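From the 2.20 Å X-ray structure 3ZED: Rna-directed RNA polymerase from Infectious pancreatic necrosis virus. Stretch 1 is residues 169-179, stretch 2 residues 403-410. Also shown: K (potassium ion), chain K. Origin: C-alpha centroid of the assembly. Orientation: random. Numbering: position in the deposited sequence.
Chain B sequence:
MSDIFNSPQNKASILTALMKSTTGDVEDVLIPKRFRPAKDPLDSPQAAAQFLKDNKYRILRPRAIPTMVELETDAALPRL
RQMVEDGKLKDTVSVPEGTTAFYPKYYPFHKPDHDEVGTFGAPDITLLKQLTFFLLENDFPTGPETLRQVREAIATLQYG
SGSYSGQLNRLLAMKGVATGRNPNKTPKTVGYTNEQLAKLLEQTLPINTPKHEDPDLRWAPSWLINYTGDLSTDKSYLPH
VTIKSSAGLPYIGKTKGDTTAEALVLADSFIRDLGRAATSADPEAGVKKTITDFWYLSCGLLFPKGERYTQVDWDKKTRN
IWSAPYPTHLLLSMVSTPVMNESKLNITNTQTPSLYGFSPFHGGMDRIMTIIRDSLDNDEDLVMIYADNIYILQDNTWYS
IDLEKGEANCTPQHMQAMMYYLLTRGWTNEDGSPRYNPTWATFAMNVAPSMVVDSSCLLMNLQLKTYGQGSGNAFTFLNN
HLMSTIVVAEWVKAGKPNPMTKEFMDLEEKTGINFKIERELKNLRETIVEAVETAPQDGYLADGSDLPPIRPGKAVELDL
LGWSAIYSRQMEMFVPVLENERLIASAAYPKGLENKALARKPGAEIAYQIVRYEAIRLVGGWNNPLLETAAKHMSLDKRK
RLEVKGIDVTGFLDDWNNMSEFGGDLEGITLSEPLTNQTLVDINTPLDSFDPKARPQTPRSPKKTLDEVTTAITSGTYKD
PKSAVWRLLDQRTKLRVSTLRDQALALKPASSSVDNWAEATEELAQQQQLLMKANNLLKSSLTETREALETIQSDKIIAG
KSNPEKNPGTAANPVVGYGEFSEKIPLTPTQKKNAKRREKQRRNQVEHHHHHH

Stretch 1 169-179: NRLLAMKGVAT
Stretch 2 (403-410) LEKGEANC

A potassium ion joins the two stretches, which share no direct hydrogen bond: it is bound by the carbonyl Val-177 O at 2.7 Å and by the side-chain oxygen Asn-409 OD1 at 2.8 Å, with four further ligands from elsewhere in the structure. The ion thus bridges two segments more than 220 residues apart in sequence, and the remaining contact is van der Waals packing that buries 437 Å² in total.

Residues 169-179 are helical, continuing a helix that begins earlier in the chain, with backbone N-H groups donating to the carbonyl four residues earlier, from Ala-173 N to Asn-169 O (3.1 Å) through Thr-179 N to Lys-175 O (2.8 Å). Thr-179, at phi/psi -130/-5, departs from helical values; its p rotamer directs OG1 to Lys-175 O at 2.8 Å. The second stretch leaves an extended Leu-403 and Glu-404 (-81/114), passes through Lys-405 in the left-handed region (48/52), and turns at Gly-406 (-18/-68) into a 3-10 segment, 407-409. Its turns are closed by Ala-408 N to Lys-405 O and Asn-409 N to Gly-406 O, both 3.0 Å, and Cys-410 N to Glu-407 O, 3.2 Å.

The register is set by Met-174 and Ala-408, whose CA atoms lie 5.3 Å apart. So close an approach suits the small alanine, whose CB points toward the helix and packs 3.4 Å from Met-174 O, 3.8 Å from Met-174 CE and 3.7 Å from Val-177 CG1. Ala-178, equally small, places its CB 3.3 Å from Ala-408 O.

Val-177, chi1 t, points toward the second stretch and is the helix residue most covered by it. Its CG1 lies 3.6 Å from Glu-404 O and 3.4 Å from Asn-409 OD1, while CG2 lies 3.8 Å from Lys-405 CD. Its branched side chain thereby fills the space beside the turn as its carbonyl binds the ion. The CA-to-CB bond of Met-174 points sideways to the second stretch, but chi angles of m, m, m bring its end nearer, with SD 3.8 Å from Lys-405 CB and CE 4.3 Å from Glu-407 CB.

Lys-405, chi1 m, chi2 and chi3 t, chi4 p, lays its aliphatic chain obliquely across the helix surface, beside Val-177, Met-174, Ala-173 and Arg-170. Its CE comes 3.9 Å from Ala-173 CB and 3.7 Å from Arg-170 NH1, an oblique approach to the guanidinium, which arrives through a t, p, t side chain. The lysine ammonium makes a long salt bridge to its neighbour, NZ to Glu-404 OE2, 3.6 Å.

Asn-409, chi1 m and chi2 -82°, serves both turn and metal: ND2 donates to Glu-404 O (3.0 Å) and Gly-406 O (3.1 Å), leaving OD1 directed at the potassium.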

# COMPACT_ATOMS: atom_id res chain seq x y z
N ASN B 169 -0.37 22.40 1.61
CA ASN B 169 -1.42 22.37 2.63
C ASN B 169 -1.61 20.95 3.17
O ASN B 169 -1.87 20.78 4.36
CB ASN B 169 -2.74 22.90 2.08
CG ASN B 169 -2.79 24.39 2.09
OD1 ASN B 169 -2.88 25.02 3.14
ND2 ASN B 169 -2.72 24.99 0.92
N ARG B 170 -1.44 19.93 2.30
CA ARG B 170 -1.50 18.52 2.68
C ARG B 170 -0.39 18.20 3.68
O ARG B 170 -0.65 17.51 4.67
CB ARG B 170 -1.39 17.61 1.44
CG ARG B 170 -1.39 16.13 1.74
CD ARG B 170 -2.72 15.65 2.28
NE ARG B 170 -2.73 14.19 2.45
CZ ARG B 170 -3.79 13.50 2.87
NH1 ARG B 170 -4.91 14.13 3.18
NH2 ARG B 170 -3.71 12.19 3.00
N LEU B 171 0.83 18.73 3.45
CA LEU B 171 1.96 18.53 4.36
C LEU B 171 1.64 19.06 5.77
O LEU B 171 1.94 18.38 6.76
CB LEU B 171 3.24 19.18 3.81
CG LEU B 171 3.93 18.52 2.61
CD1 LEU B 171 5.16 19.32 2.21
CD2 LEU B 171 4.34 17.06 2.91
N LEU B 172 0.98 20.24 5.86
CA LEU B 172 0.55 20.84 7.13
C LEU B 172 -0.45 19.92 7.85
O LEU B 172 -0.32 19.71 9.06
CB LEU B 172 -0.10 22.23 6.91
CG LEU B 172 0.72 23.32 6.20
CD1 LEU B 172 -0.02 24.64 6.24
CD2 LEU B 172 2.12 23.48 6.80
N ALA B 173 -1.43 19.36 7.12
CA ALA B 173 -2.43 18.43 7.66
C ALA B 173 -1.75 17.14 8.21
O ALA B 173 -2.10 16.70 9.31
CB ALA B 173 -3.45 18.08 6.58
N MET B 174 -0.73 16.61 7.49
CA MET B 174 0.05 15.42 7.92
C MET B 174 0.79 15.73 9.22
O MET B 174 0.70 14.93 10.15
CB MET B 174 1.03 14.93 6.84
CG MET B 174 0.35 14.54 5.54
SD MET B 174 -0.93 13.20 5.66
CE MET B 174 0.10 11.75 5.45
N LYS B 175 1.48 16.90 9.29
CA LYS B 175 2.18 17.34 10.50
C LYS B 175 1.18 17.49 11.66
O LYS B 175 1.51 17.11 12.78
CB LYS B 175 2.93 18.67 10.23
CG LYS B 175 3.60 19.25 11.48
CD LYS B 175 4.37 20.52 11.18
CE LYS B 175 4.99 21.12 12.42
NZ LYS B 175 4.02 21.98 13.15
N GLY B 176 -0.01 18.01 11.38
CA GLY B 176 -1.09 18.17 12.35
C GLY B 176 -1.53 16.86 12.97
O GLY B 176 -1.72 16.79 14.19
N VAL B 177 -1.66 15.80 12.15
CA VAL B 177 -2.01 14.44 12.63
C VAL B 177 -0.84 13.87 13.49
O VAL B 177 -1.07 13.34 14.58
CB VAL B 177 -2.41 13.47 11.46
CG1 VAL B 177 -2.43 12.01 11.91
CG2 VAL B 177 -3.76 13.86 10.86
N ALA B 178 0.40 14.05 13.03
CA ALA B 178 1.59 13.56 13.73
C ALA B 178 1.90 14.28 15.04
O ALA B 178 2.38 13.62 15.97
CB ALA B 178 2.81 13.66 12.81
N THR B 179 1.71 15.62 15.10
CA THR B 179 2.18 16.41 16.25
C THR B 179 1.14 17.36 16.89
O THR B 179 1.46 18.00 17.89
CB THR B 179 3.41 17.28 15.81
OG1 THR B 179 2.96 18.28 14.88
CG2 THR B 179 4.54 16.46 15.16
N LEU B 403 -8.20 5.09 9.86
CA LEU B 403 -7.20 5.92 10.51
C LEU B 403 -7.22 7.26 9.82
O LEU B 403 -7.48 7.33 8.61
CB LEU B 403 -5.80 5.28 10.45
CG LEU B 403 -5.64 3.85 11.00
CD1 LEU B 403 -4.18 3.44 10.98
CD2 LEU B 403 -6.26 3.69 12.40
N GLU B 404 -7.06 8.34 10.59
CA GLU B 404 -7.10 9.65 9.98
C GLU B 404 -5.74 9.91 9.36
O GLU B 404 -4.76 9.99 10.09
CB GLU B 404 -7.50 10.72 11.01
CG GLU B 404 -7.42 12.13 10.46
CD GLU B 404 -7.71 13.27 11.42
OE1 GLU B 404 -7.49 13.11 12.64
OE2 GLU B 404 -8.14 14.34 10.94
N LYS B 405 -5.70 10.01 8.02
CA LYS B 405 -4.48 10.26 7.23
C LYS B 405 -3.42 9.31 7.73
O LYS B 405 -2.35 9.75 8.16
CB LYS B 405 -4.03 11.75 7.37
CG LYS B 405 -5.03 12.72 6.75
CD LYS B 405 -4.78 14.15 7.16
CE LYS B 405 -5.87 15.06 6.65
NZ LYS B 405 -7.02 15.15 7.59
N GLY B 406 -3.79 8.02 7.77
CA GLY B 406 -3.04 6.88 8.32
C GLY B 406 -1.55 7.02 8.54
O GLY B 406 -1.08 7.01 9.68
N GLU B 407 -0.80 7.11 7.43
CA GLU B 407 0.66 7.21 7.31
C GLU B 407 1.30 8.23 8.28
O GLU B 407 2.38 7.98 8.81
CB GLU B 407 1.05 7.59 5.87
CG GLU B 407 0.86 6.46 4.85
CD GLU B 407 -0.48 6.36 4.15
OE1 GLU B 407 -1.51 6.71 4.77
OE2 GLU B 407 -0.51 5.93 2.98
N ALA B 408 0.62 9.37 8.54
CA ALA B 408 1.10 10.45 9.42
C ALA B 408 1.19 10.03 10.89
O ALA B 408 1.91 10.67 11.66
CB ALA B 408 0.18 11.68 9.29
N ASN B 409 0.46 8.96 11.29
CA ASN B 409 0.45 8.42 12.67
C ASN B 409 1.64 7.47 12.94
O ASN B 409 1.87 7.07 14.09
CB ASN B 409 -0.85 7.66 12.94
CG ASN B 409 -2.09 8.52 12.89
OD1 ASN B 409 -2.45 9.21 13.84
ND2 ASN B 409 -2.79 8.47 11.79
N CYS B 410 2.34 7.08 11.88
CA CYS B 410 3.44 6.13 11.98
C CYS B 410 4.71 6.74 12.57
O CYS B 410 5.15 7.81 12.15
CB CYS B 410 3.71 5.50 10.63
SG CYS B 410 4.69 3.98 10.70
K K K . -1.42 10.92 15.78